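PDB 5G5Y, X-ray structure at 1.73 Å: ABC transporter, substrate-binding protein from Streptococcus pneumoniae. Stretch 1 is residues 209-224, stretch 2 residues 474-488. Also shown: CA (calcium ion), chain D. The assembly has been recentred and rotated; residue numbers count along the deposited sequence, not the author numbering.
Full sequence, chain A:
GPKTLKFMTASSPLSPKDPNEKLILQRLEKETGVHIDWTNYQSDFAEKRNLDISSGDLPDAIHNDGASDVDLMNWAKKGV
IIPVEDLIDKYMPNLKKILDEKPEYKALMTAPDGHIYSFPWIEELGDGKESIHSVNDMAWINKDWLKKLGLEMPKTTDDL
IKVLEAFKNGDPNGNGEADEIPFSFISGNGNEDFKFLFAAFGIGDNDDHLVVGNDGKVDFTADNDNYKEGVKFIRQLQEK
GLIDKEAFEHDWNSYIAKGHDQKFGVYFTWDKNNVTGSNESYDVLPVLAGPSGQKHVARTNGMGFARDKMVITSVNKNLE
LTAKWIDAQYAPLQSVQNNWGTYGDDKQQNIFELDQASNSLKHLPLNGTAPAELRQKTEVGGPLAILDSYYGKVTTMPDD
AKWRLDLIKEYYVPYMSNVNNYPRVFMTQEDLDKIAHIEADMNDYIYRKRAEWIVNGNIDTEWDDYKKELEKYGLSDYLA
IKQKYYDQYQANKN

Stretch 1 209-224: HLVVGNDGKVDFTADN
Stretch 2 (474-488) GLSDYLAIKQKYYDQ

Stretch 1 is a β-hairpin: strands 210-212 and 218-220 pair through Val211 N to Asp219 O (3.0 Å), joined by a type I turn from Gly213 to Gly216. Helix 475-488 packs on it at 153° to strand 218-220, axes 8.8 Å apart; the CA atoms of Val218 and Gln483 lie 5.9 Å apart. The contact buries 633 Å², both sides summed.

Gln483 supplies both cross-contact hydrogen bonds. Its CB points sideways, but chi angles of -171°, 70° and 61° fold the amide back, so OE1 accepts from Val218 N (2.8 Å, 171°) while NE2 donates to Gly216 O (3.0 Å, 159°) and to Asp487 OD1 (2.9 Å). Gly216's phi/psi of 88/8 calls for glycine.

Leu210, Val212, Val218 and Phe220 point toward the helix; all but Val218 are buried, as are Leu475 and Tyr486, so carbon surface suits these sites. Leu479 (m, t) brings CD2 within 3.7 Å of Leu210 (t, p) CD1 and 3.8 Å of Val218 (m) CG2. Val212 (t) places CG1 3.5 Å from CZ of Tyr486 (t). Phe220 (t, chi2 75°) offers a ring face to Leu475 (t, p), whose CD1 sits 3.6 Å from the centroid, 9° off the normal.

Calcium, bound by Asp219 OD1, Phe220 O, Asp223 OD1, Asn224 OD1 (2.3-2.5 Å) and three waters, ties these residues together.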

# COMPACT_ATOMS: atom_id res chain seq x y z
N HIS A 209 1.13 -9.12 -10.59
CA HIS A 209 1.32 -9.49 -11.99
C HIS A 209 0.08 -9.22 -12.83
O HIS A 209 -0.28 -10.01 -13.70
CB HIS A 209 1.75 -10.95 -12.14
CG HIS A 209 2.90 -11.33 -11.25
ND1 HIS A 209 4.12 -10.70 -11.30
CD2 HIS A 209 2.99 -12.27 -10.28
CE1 HIS A 209 4.90 -11.19 -10.36
NE2 HIS A 209 4.25 -12.15 -9.74
N LEU A 210 -0.60 -8.12 -12.53
CA LEU A 210 -1.85 -7.81 -13.20
C LEU A 210 -1.99 -6.32 -13.46
O LEU A 210 -2.00 -5.52 -12.51
CB LEU A 210 -3.01 -8.30 -12.35
CG LEU A 210 -4.34 -8.46 -13.05
CD1 LEU A 210 -4.34 -9.73 -13.89
CD2 LEU A 210 -5.45 -8.54 -12.01
N VAL A 211 -2.10 -5.97 -14.74
CA VAL A 211 -2.44 -4.59 -15.16
C VAL A 211 -3.77 -4.59 -15.93
O VAL A 211 -4.31 -5.65 -16.24
CB VAL A 211 -1.29 -3.95 -15.99
CG1 VAL A 211 -0.05 -3.82 -15.13
CG2 VAL A 211 -1.00 -4.73 -17.27
N VAL A 212 -4.27 -3.39 -16.23
CA VAL A 212 -5.51 -3.24 -17.00
C VAL A 212 -5.18 -2.41 -18.21
O VAL A 212 -4.76 -1.28 -18.07
CB VAL A 212 -6.64 -2.51 -16.22
CG1 VAL A 212 -7.92 -2.46 -17.06
CG2 VAL A 212 -6.90 -3.20 -14.91
N GLY A 213 -5.33 -3.00 -19.39
CA GLY A 213 -5.03 -2.34 -20.66
C GLY A 213 -6.06 -1.31 -21.02
O GLY A 213 -7.21 -1.34 -20.54
N ASN A 214 -5.67 -0.35 -21.85
CA ASN A 214 -6.62 0.70 -22.26
C ASN A 214 -7.79 0.18 -23.16
O ASN A 214 -8.74 0.92 -23.46
CB ASN A 214 -5.86 1.88 -22.89
CG ASN A 214 -5.06 2.65 -21.88
OD1 ASN A 214 -5.34 2.56 -20.67
ND2 ASN A 214 -4.07 3.38 -22.33
N ASP A 215 -7.71 -1.08 -23.57
CA ASP A 215 -8.89 -1.79 -24.12
C ASP A 215 -9.89 -2.34 -23.09
O ASP A 215 -10.93 -2.89 -23.46
CB ASP A 215 -8.42 -2.89 -25.06
CG ASP A 215 -7.57 -3.95 -24.38
OD1 ASP A 215 -7.22 -3.84 -23.17
OD2 ASP A 215 -7.22 -4.91 -25.10
N GLY A 216 -9.60 -2.19 -21.81
CA GLY A 216 -10.52 -2.66 -20.76
C GLY A 216 -10.26 -4.11 -20.39
O GLY A 216 -11.05 -4.69 -19.69
N LYS A 217 -9.18 -4.70 -20.90
CA LYS A 217 -8.85 -6.09 -20.65
C LYS A 217 -7.75 -6.23 -19.63
O LYS A 217 -6.70 -5.59 -19.73
CB LYS A 217 -8.49 -6.82 -21.94
CG LYS A 217 -9.64 -6.82 -22.95
CD LYS A 217 -11.01 -7.18 -22.33
CE LYS A 217 -12.02 -7.59 -23.41
NZ LYS A 217 -13.41 -7.58 -22.87
N VAL A 218 -7.99 -7.09 -18.66
CA VAL A 218 -7.02 -7.34 -17.61
C VAL A 218 -5.88 -8.12 -18.29
O VAL A 218 -6.13 -8.94 -19.17
CB VAL A 218 -7.61 -8.10 -16.40
CG1 VAL A 218 -8.79 -7.36 -15.79
CG2 VAL A 218 -8.04 -9.51 -16.76
N ASP A 219 -4.65 -7.84 -17.93
CA ASP A 219 -3.47 -8.52 -18.52
C ASP A 219 -2.56 -9.08 -17.44
O ASP A 219 -2.12 -8.36 -16.53
CB ASP A 219 -2.73 -7.51 -19.42
CG ASP A 219 -1.52 -8.11 -20.17
OD1 ASP A 219 -1.47 -9.33 -20.40
OD2 ASP A 219 -0.63 -7.34 -20.58
N PHE A 220 -2.31 -10.39 -17.51
CA PHE A 220 -1.34 -11.04 -16.61
C PHE A 220 0.05 -10.72 -17.13
O PHE A 220 0.35 -11.01 -18.28
CB PHE A 220 -1.58 -12.54 -16.53
CG PHE A 220 -0.77 -13.22 -15.48
CD1 PHE A 220 -1.12 -13.10 -14.16
CD2 PHE A 220 0.32 -14.02 -15.83
CE1 PHE A 220 -0.40 -13.77 -13.18
CE2 PHE A 220 1.06 -14.67 -14.85
CZ PHE A 220 0.67 -14.54 -13.53
N THR A 221 0.86 -10.06 -16.33
CA THR A 221 2.11 -9.53 -16.85
C THR A 221 3.20 -10.58 -17.00
O THR A 221 4.10 -10.43 -17.81
CB THR A 221 2.63 -8.41 -15.95
OG1 THR A 221 2.72 -8.91 -14.63
CG2 THR A 221 1.68 -7.21 -15.97
N ALA A 222 3.13 -11.64 -16.22
CA ALA A 222 4.23 -12.57 -16.17
C ALA A 222 4.20 -13.72 -17.21
O ALA A 222 5.03 -14.61 -17.12
CB ALA A 222 4.36 -13.10 -14.76
N ASP A 223 3.31 -13.67 -18.19
CA ASP A 223 3.41 -14.53 -19.40
C ASP A 223 3.57 -13.73 -20.70
O ASP A 223 3.36 -14.28 -21.77
CB ASP A 223 2.21 -15.47 -19.48
CG ASP A 223 0.90 -14.74 -19.79
OD1 ASP A 223 0.90 -13.47 -19.73
OD2 ASP A 223 -0.09 -15.44 -20.10
N ASN A 224 3.93 -12.44 -20.61
CA ASN A 224 4.07 -11.58 -21.79
C ASN A 224 5.51 -11.71 -22.36
O ASN A 224 6.46 -11.83 -21.59
CB ASN A 224 3.87 -10.11 -21.40
CG ASN A 224 2.43 -9.78 -21.06
OD1 ASN A 224 1.47 -10.49 -21.47
ND2 ASN A 224 2.24 -8.68 -20.37
N GLY A 474 -4.00 -22.85 -13.45
CA GLY A 474 -5.31 -22.23 -13.59
C GLY A 474 -5.30 -20.78 -14.04
O GLY A 474 -6.26 -20.04 -13.77
N LEU A 475 -4.23 -20.36 -14.72
CA LEU A 475 -4.11 -18.97 -15.15
C LEU A 475 -5.33 -18.48 -15.94
O LEU A 475 -5.83 -17.38 -15.68
CB LEU A 475 -2.83 -18.74 -15.96
CG LEU A 475 -2.58 -17.30 -16.42
CD1 LEU A 475 -2.47 -16.40 -15.20
CD2 LEU A 475 -1.34 -17.24 -17.29
N SER A 476 -5.83 -19.26 -16.91
CA SER A 476 -6.98 -18.78 -17.67
C SER A 476 -8.20 -18.55 -16.79
O SER A 476 -8.93 -17.60 -17.00
CB SER A 476 -7.32 -19.67 -18.87
OG SER A 476 -7.70 -20.95 -18.44
N ASP A 477 -8.43 -19.41 -15.81
CA ASP A 477 -9.56 -19.23 -14.90
C ASP A 477 -9.39 -18.00 -14.02
O ASP A 477 -10.34 -17.26 -13.79
CB ASP A 477 -9.76 -20.46 -14.02
CG ASP A 477 -10.27 -21.67 -14.79
OD1 ASP A 477 -10.79 -21.54 -15.91
OD2 ASP A 477 -10.14 -22.78 -14.27
N TYR A 478 -8.18 -17.84 -13.51
CA TYR A 478 -7.77 -16.67 -12.72
C TYR A 478 -8.13 -15.36 -13.43
O TYR A 478 -8.82 -14.48 -12.89
CB TYR A 478 -6.25 -16.74 -12.48
CG TYR A 478 -5.69 -15.68 -11.57
CD1 TYR A 478 -5.78 -15.84 -10.20
CD2 TYR A 478 -5.05 -14.54 -12.06
CE1 TYR A 478 -5.29 -14.91 -9.33
CE2 TYR A 478 -4.54 -13.58 -11.17
CZ TYR A 478 -4.66 -13.80 -9.80
OH TYR A 478 -4.19 -12.94 -8.84
N LEU A 479 -7.72 -15.27 -14.69
CA LEU A 479 -7.98 -14.09 -15.52
C LEU A 479 -9.43 -13.87 -15.83
O LEU A 479 -9.88 -12.72 -15.82
CB LEU A 479 -7.19 -14.11 -16.82
CG LEU A 479 -5.70 -13.82 -16.62
CD1 LEU A 479 -4.95 -14.12 -17.91
CD2 LEU A 479 -5.51 -12.35 -16.22
N ALA A 480 -10.18 -14.95 -16.06
CA ALA A 480 -11.61 -14.82 -16.31
C ALA A 480 -12.30 -14.28 -15.07
O ALA A 480 -13.20 -13.46 -15.18
CB ALA A 480 -12.25 -16.14 -16.76
N ILE A 481 -11.92 -14.76 -13.89
CA ILE A 481 -12.48 -14.24 -12.65
C ILE A 481 -12.17 -12.73 -12.48
O ILE A 481 -13.07 -11.93 -12.18
CB ILE A 481 -12.03 -15.02 -11.41
CG1 ILE A 481 -12.65 -16.43 -11.45
CG2 ILE A 481 -12.43 -14.26 -10.15
CD1 ILE A 481 -11.90 -17.43 -10.62
N LYS A 482 -10.91 -12.38 -12.68
CA LYS A 482 -10.48 -10.99 -12.53
C LYS A 482 -11.21 -10.09 -13.52
O LYS A 482 -11.67 -8.97 -13.18
CB LYS A 482 -8.96 -10.88 -12.67
CG LYS A 482 -8.15 -11.52 -11.52
CD LYS A 482 -8.14 -10.65 -10.28
CE LYS A 482 -7.40 -11.29 -9.11
NZ LYS A 482 -7.29 -10.33 -7.97
N GLN A 483 -11.35 -10.56 -14.76
CA GLN A 483 -12.06 -9.79 -15.78
C GLN A 483 -13.52 -9.65 -15.43
O GLN A 483 -14.10 -8.60 -15.66
CB GLN A 483 -11.90 -10.46 -17.18
CG GLN A 483 -12.41 -9.63 -18.31
CD GLN A 483 -11.54 -8.42 -18.57
OE1 GLN A 483 -10.37 -8.56 -18.88
NE2 GLN A 483 -12.13 -7.23 -18.51
N LYS A 484 -14.14 -10.71 -14.91
CA LYS A 484 -15.53 -10.63 -14.50
C LYS A 484 -15.77 -9.50 -13.48
O LYS A 484 -16.67 -8.68 -13.64
CB LYS A 484 -15.99 -11.99 -13.96
CG LYS A 484 -17.43 -12.05 -13.45
CD LYS A 484 -17.76 -13.45 -12.92
CE LYS A 484 -17.16 -13.68 -11.54
NZ LYS A 484 -17.60 -14.96 -10.92
N TYR A 485 -14.98 -9.48 -12.43
CA TYR A 485 -15.13 -8.43 -11.43
C TYR A 485 -14.78 -7.03 -11.95
O TYR A 485 -15.42 -6.06 -11.54
CB TYR A 485 -14.36 -8.77 -10.16
CG TYR A 485 -15.04 -9.85 -9.37
CD1 TYR A 485 -16.12 -9.55 -8.55
CD2 TYR A 485 -14.64 -11.19 -9.48
CE1 TYR A 485 -16.77 -10.54 -7.84
CE2 TYR A 485 -15.28 -12.18 -8.77
CZ TYR A 485 -16.36 -11.85 -7.96
OH TYR A 485 -17.04 -12.83 -7.25
N TYR A 486 -13.81 -6.95 -12.85
CA TYR A 486 -13.45 -5.67 -13.48
C TYR A 486 -14.64 -5.10 -14.26
O TYR A 486 -15.01 -3.91 -14.10
CB TYR A 486 -12.22 -5.79 -14.37
CG TYR A 486 -11.84 -4.45 -14.93
CD1 TYR A 486 -11.16 -3.54 -14.16
CD2 TYR A 486 -12.21 -4.06 -16.22
CE1 TYR A 486 -10.83 -2.29 -14.63
CE2 TYR A 486 -11.87 -2.77 -16.71
CZ TYR A 486 -11.18 -1.90 -15.88
OH TYR A 486 -10.81 -0.59 -16.23
N ASP A 487 -15.25 -5.96 -15.08
CA ASP A 487 -16.40 -5.55 -15.86
C ASP A 487 -17.55 -5.15 -14.95
O ASP A 487 -18.18 -4.13 -15.20
CB ASP A 487 -16.85 -6.64 -16.86
CG ASP A 487 -15.77 -6.98 -17.91
OD1 ASP A 487 -14.80 -6.19 -18.12
OD2 ASP A 487 -15.89 -8.03 -18.55
N GLN A 488 -17.84 -5.92 -13.90
CA GLN A 488 -18.90 -5.53 -12.96
C GLN A 488 -18.63 -4.16 -12.27
O GLN A 488 -19.54 -3.33 -12.12
CB GLN A 488 -19.09 -6.61 -11.89
CG GLN A 488 -19.77 -7.87 -12.39
CD GLN A 488 -19.81 -9.00 -11.37
OE1 GLN A 488 -19.37 -8.86 -10.22
NE2 GLN A 488 -20.34 -10.15 -11.80
CA CA D . -0.36 -11.49 -20.50
O HOH W 1 -13.79 -4.17 -19.67
O HOH W 2 -14.78 -8.46 -20.79
O HOH W 3 -2.75 -12.19 -19.80
O HOH W 4 -1.22 -10.75 -22.53
O HOH W 5 -0.85 -12.91 -22.47